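Ubiquitin-like-specific protease 2 (Saccharomyces cerevisiae, PDB 5LNB) removes SUMO from modified proteins as a cysteine protease of the peptidase C48 family, represented here by its catalytic domain. Local coordinates at residues Y84-Y95 and E174-Y185. Numbering follows the deposited sequence.
Sequences YTKLISNPADYY and EIDPIKEFLISY
Y84 and E174 supply the one direct hydrogen bond between the two segments: the phenol OH of Y84 donates to the backbone O of E174 at 2.5 Å, meeting a lone pair in the carbonyl plane at a C=O...donor angle of 118°. At the kink P177 has no N-H to give, and the N of I178 bonds to O of I175 rather than reaching back to E174, so this carbonyl is not taken by the usual helical bond. The Y84 ring reaches this turn because chi1 (-178°) sets CG opposite the backbone N, and its edge also meets CG1 of I178. A phenylalanine in its place would keep the ring but would probably leave the E174 carbonyl without this donor. The buried Y84 side chain also touches I117 and I119 of strand 112-119. A second polar link is indirect: one water joins OH of Y94 to OD1 of D176, whose OD2 forms a salt bridge with K196.

Two CH-pi contacts carry the aromatic part. CB of P177 sits over the centre of the Y94 ring, 4.0 Å from its centroid, and CG2 of I88 meets the same proline. Further along the helix, CB of S184 lies over one face of the Y95 ring, 3.9 Å from the centroid. The Y95 ring turns its edge to CD1 of F181, the two planes inclined at 42°, while its OH bonds to D188.

L87 adds apolar contact by splitting its branches: CD1 packs on CB of F181, 4.1 Å away, and CD2 approaches P177 and CG1 of I178. V98 of helix 94-98 touches both L87 and F181. The example illustrates how, in the Ulp1-type cysteine protease domain, helix 172-190, which lies against the central mixed sheet, receives on its flank the short helices 82-87 and 94-98 and their connecting turn.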
# COMPACT_ATOMS: atom_id res chain seq x y z
N TYR A 84 -0.90 -10.28 3.54
CA TYR A 84 0.30 -11.06 3.23
C TYR A 84 0.72 -11.89 4.43
O TYR A 84 1.06 -13.07 4.28
CB TYR A 84 1.45 -10.15 2.79
CG TYR A 84 2.71 -10.90 2.43
CD1 TYR A 84 3.68 -11.17 3.39
CD2 TYR A 84 2.93 -11.32 1.13
CE1 TYR A 84 4.84 -11.84 3.06
CE2 TYR A 84 4.08 -11.99 0.79
CZ TYR A 84 5.03 -12.26 1.75
OH TYR A 84 6.18 -12.94 1.43
N THR A 85 0.68 -11.31 5.62
CA THR A 85 1.02 -12.06 6.82
C THR A 85 0.13 -13.29 6.98
O THR A 85 0.61 -14.37 7.35
CB THR A 85 0.91 -11.15 8.03
OG1 THR A 85 1.82 -10.05 7.87
CG2 THR A 85 1.24 -11.91 9.32
N LYS A 86 -1.17 -13.14 6.70
CA LYS A 86 -2.05 -14.30 6.77
C LYS A 86 -1.67 -15.31 5.68
O LYS A 86 -1.59 -16.51 5.94
CB LYS A 86 -3.50 -13.86 6.62
CG LYS A 86 -4.53 -14.97 6.83
CD LYS A 86 -4.58 -15.43 8.29
CE LYS A 86 -5.73 -16.39 8.53
NZ LYS A 86 -5.49 -17.21 9.74
N LEU A 87 -1.40 -14.81 4.48
CA LEU A 87 -1.05 -15.66 3.34
C LEU A 87 0.04 -16.67 3.70
O LEU A 87 -0.09 -17.86 3.41
CB LEU A 87 -0.61 -14.78 2.17
CG LEU A 87 -0.23 -15.50 0.88
CD1 LEU A 87 -1.41 -16.33 0.37
CD2 LEU A 87 0.21 -14.48 -0.16
N ILE A 88 1.13 -16.20 4.32
CA ILE A 88 2.30 -17.03 4.61
C ILE A 88 2.27 -17.60 6.02
O ILE A 88 3.26 -18.17 6.47
CB ILE A 88 3.61 -16.25 4.40
CG1 ILE A 88 3.73 -15.14 5.45
CG2 ILE A 88 3.66 -15.66 3.00
CD1 ILE A 88 5.15 -14.63 5.67
N SER A 89 1.16 -17.42 6.75
CA SER A 89 1.14 -17.88 8.14
C SER A 89 1.35 -19.38 8.23
O SER A 89 1.98 -19.86 9.19
CB SER A 89 -0.18 -17.50 8.81
OG SER A 89 -1.26 -18.24 8.25
N ASN A 90 0.85 -20.13 7.26
CA ASN A 90 1.00 -21.58 7.18
C ASN A 90 1.38 -21.93 5.75
O ASN A 90 0.50 -22.01 4.87
CB ASN A 90 -0.29 -22.26 7.61
CG ASN A 90 -0.23 -23.77 7.47
OD1 ASN A 90 0.58 -24.31 6.71
ND2 ASN A 90 -1.11 -24.46 8.18
N PRO A 91 2.67 -22.11 5.45
CA PRO A 91 3.10 -22.33 4.06
C PRO A 91 2.76 -23.71 3.50
O PRO A 91 3.09 -23.99 2.35
CB PRO A 91 4.62 -22.12 4.13
CG PRO A 91 4.98 -22.40 5.53
CD PRO A 91 3.82 -21.95 6.37
N ALA A 92 2.12 -24.59 4.28
CA ALA A 92 1.65 -25.85 3.71
C ALA A 92 0.54 -25.64 2.68
O ALA A 92 0.22 -26.58 1.94
CB ALA A 92 1.14 -26.76 4.83
N ASP A 93 -0.04 -24.44 2.60
CA ASP A 93 -1.20 -24.20 1.76
C ASP A 93 -1.55 -22.71 1.78
O ASP A 93 -2.47 -22.29 2.49
CB ASP A 93 -2.38 -25.04 2.24
CG ASP A 93 -3.57 -24.99 1.29
OD1 ASP A 93 -3.65 -24.08 0.44
OD2 ASP A 93 -4.45 -25.87 1.41
N TYR A 94 -0.82 -21.91 1.00
CA TYR A 94 -1.00 -20.47 1.05
C TYR A 94 -2.46 -20.08 0.83
O TYR A 94 -3.00 -19.24 1.55
CB TYR A 94 -0.12 -19.80 -0.01
CG TYR A 94 1.36 -19.89 0.28
CD1 TYR A 94 1.88 -19.51 1.51
CD2 TYR A 94 2.25 -20.36 -0.69
CE1 TYR A 94 3.24 -19.59 1.78
CE2 TYR A 94 3.61 -20.45 -0.43
CZ TYR A 94 4.10 -20.06 0.80
OH TYR A 94 5.45 -20.14 1.05
N TYR A 95 -3.11 -20.70 -0.16
CA TYR A 95 -4.43 -20.22 -0.54
C TYR A 95 -5.46 -20.50 0.55
O TYR A 95 -6.28 -19.63 0.87
CB TYR A 95 -4.85 -20.85 -1.87
CG TYR A 95 -6.05 -20.16 -2.46
CD1 TYR A 95 -5.97 -18.83 -2.85
CD2 TYR A 95 -7.26 -20.81 -2.59
CE1 TYR A 95 -7.07 -18.18 -3.37
CE2 TYR A 95 -8.36 -20.17 -3.11
CZ TYR A 95 -8.26 -18.86 -3.50
OH TYR A 95 -9.37 -18.22 -4.01
N GLU A 174 10.09 -13.64 -1.18
CA GLU A 174 8.87 -13.15 -0.53
C GLU A 174 7.72 -12.93 -1.51
O GLU A 174 6.56 -12.93 -1.09
CB GLU A 174 9.13 -11.83 0.21
CG GLU A 174 10.13 -11.92 1.35
CD GLU A 174 11.57 -11.84 0.86
OE1 GLU A 174 11.88 -10.91 0.08
OE2 GLU A 174 12.39 -12.70 1.24
N ILE A 175 8.01 -12.70 -2.79
CA ILE A 175 6.94 -12.51 -3.76
C ILE A 175 6.42 -13.84 -4.31
O ILE A 175 5.31 -13.88 -4.84
CB ILE A 175 7.42 -11.61 -4.91
CG1 ILE A 175 7.68 -10.19 -4.38
CG2 ILE A 175 6.42 -11.63 -6.08
CD1 ILE A 175 6.54 -9.60 -3.59
N ASP A 176 7.19 -14.92 -4.17
CA ASP A 176 6.73 -16.21 -4.69
C ASP A 176 5.39 -16.64 -4.10
O ASP A 176 4.56 -17.16 -4.85
CB ASP A 176 7.81 -17.28 -4.47
CG ASP A 176 7.37 -18.66 -4.94
OD1 ASP A 176 6.87 -19.46 -4.11
OD2 ASP A 176 7.48 -18.94 -6.16
N PRO A 177 5.13 -16.47 -2.80
CA PRO A 177 3.79 -16.80 -2.29
C PRO A 177 2.69 -16.02 -2.99
O PRO A 177 1.56 -16.52 -3.08
CB PRO A 177 3.88 -16.44 -0.80
CG PRO A 177 5.33 -16.56 -0.48
CD PRO A 177 6.07 -16.13 -1.72
N ILE A 178 2.97 -14.82 -3.47
CA ILE A 178 1.92 -14.06 -4.15
C ILE A 178 1.68 -14.64 -5.53
O ILE A 178 0.53 -14.68 -6.00
CB ILE A 178 2.27 -12.56 -4.20
CG1 ILE A 178 2.45 -12.02 -2.78
CG2 ILE A 178 1.18 -11.80 -4.94
CD1 ILE A 178 2.82 -10.55 -2.72
N LYS A 179 2.73 -15.11 -6.20
CA LYS A 179 2.54 -15.82 -7.46
C LYS A 179 1.61 -17.02 -7.27
O LYS A 179 0.67 -17.22 -8.05
CB LYS A 179 3.88 -16.28 -8.02
CG LYS A 179 4.85 -15.17 -8.33
CD LYS A 179 5.90 -15.66 -9.32
CE LYS A 179 6.97 -14.61 -9.58
NZ LYS A 179 8.03 -15.16 -10.50
N GLU A 180 1.86 -17.83 -6.24
CA GLU A 180 1.04 -19.02 -6.04
C GLU A 180 -0.38 -18.65 -5.66
O GLU A 180 -1.34 -19.30 -6.09
CB GLU A 180 1.68 -19.92 -4.97
CG GLU A 180 3.08 -20.44 -5.37
CD GLU A 180 3.06 -21.45 -6.53
OE1 GLU A 180 2.04 -22.15 -6.73
OE2 GLU A 180 4.08 -21.54 -7.25
N PHE A 181 -0.54 -17.59 -4.85
CA PHE A 181 -1.87 -17.08 -4.54
C PHE A 181 -2.64 -16.76 -5.81
O PHE A 181 -3.81 -17.14 -5.96
CB PHE A 181 -1.76 -15.83 -3.66
CG PHE A 181 -3.03 -15.06 -3.58
CD1 PHE A 181 -4.06 -15.48 -2.74
CD2 PHE A 181 -3.23 -13.93 -4.36
CE1 PHE A 181 -5.25 -14.78 -2.67
CE2 PHE A 181 -4.41 -13.22 -4.29
CZ PHE A 181 -5.43 -13.65 -3.44
N LEU A 182 -2.01 -16.05 -6.75
CA LEU A 182 -2.70 -15.64 -7.97
C LEU A 182 -3.11 -16.85 -8.79
O LEU A 182 -4.17 -16.86 -9.41
CB LEU A 182 -1.81 -14.73 -8.80
CG LEU A 182 -1.55 -13.36 -8.18
CD1 LEU A 182 -0.50 -12.60 -9.00
CD2 LEU A 182 -2.88 -12.59 -8.05
N ILE A 183 -2.26 -17.88 -8.82
CA ILE A 183 -2.57 -19.07 -9.59
C ILE A 183 -3.77 -19.79 -9.01
O ILE A 183 -4.70 -20.18 -9.73
CB ILE A 183 -1.34 -19.99 -9.66
CG1 ILE A 183 -0.24 -19.33 -10.50
CG2 ILE A 183 -1.71 -21.34 -10.24
CD1 ILE A 183 1.05 -20.12 -10.55
N SER A 184 -3.78 -19.95 -7.68
CA SER A 184 -4.91 -20.60 -7.02
C SER A 184 -6.16 -19.75 -7.13
O SER A 184 -7.25 -20.26 -7.42
CB SER A 184 -4.57 -20.85 -5.55
OG SER A 184 -3.44 -21.71 -5.45
N TYR A 185 -6.02 -18.44 -6.91
CA TYR A 185 -7.15 -17.53 -7.05
C TYR A 185 -7.78 -17.66 -8.43
O TYR A 185 -9.00 -17.78 -8.57
CB TYR A 185 -6.70 -16.09 -6.80
CG TYR A 185 -7.83 -15.10 -6.71
CD1 TYR A 185 -8.33 -14.48 -7.85
CD2 TYR A 185 -8.41 -14.79 -5.47
CE1 TYR A 185 -9.37 -13.58 -7.77
CE2 TYR A 185 -9.45 -13.87 -5.38
CZ TYR A 185 -9.93 -13.27 -6.53
OH TYR A 185 -10.97 -12.37 -6.48
O HOH W 1 7.04 -20.01 -1.48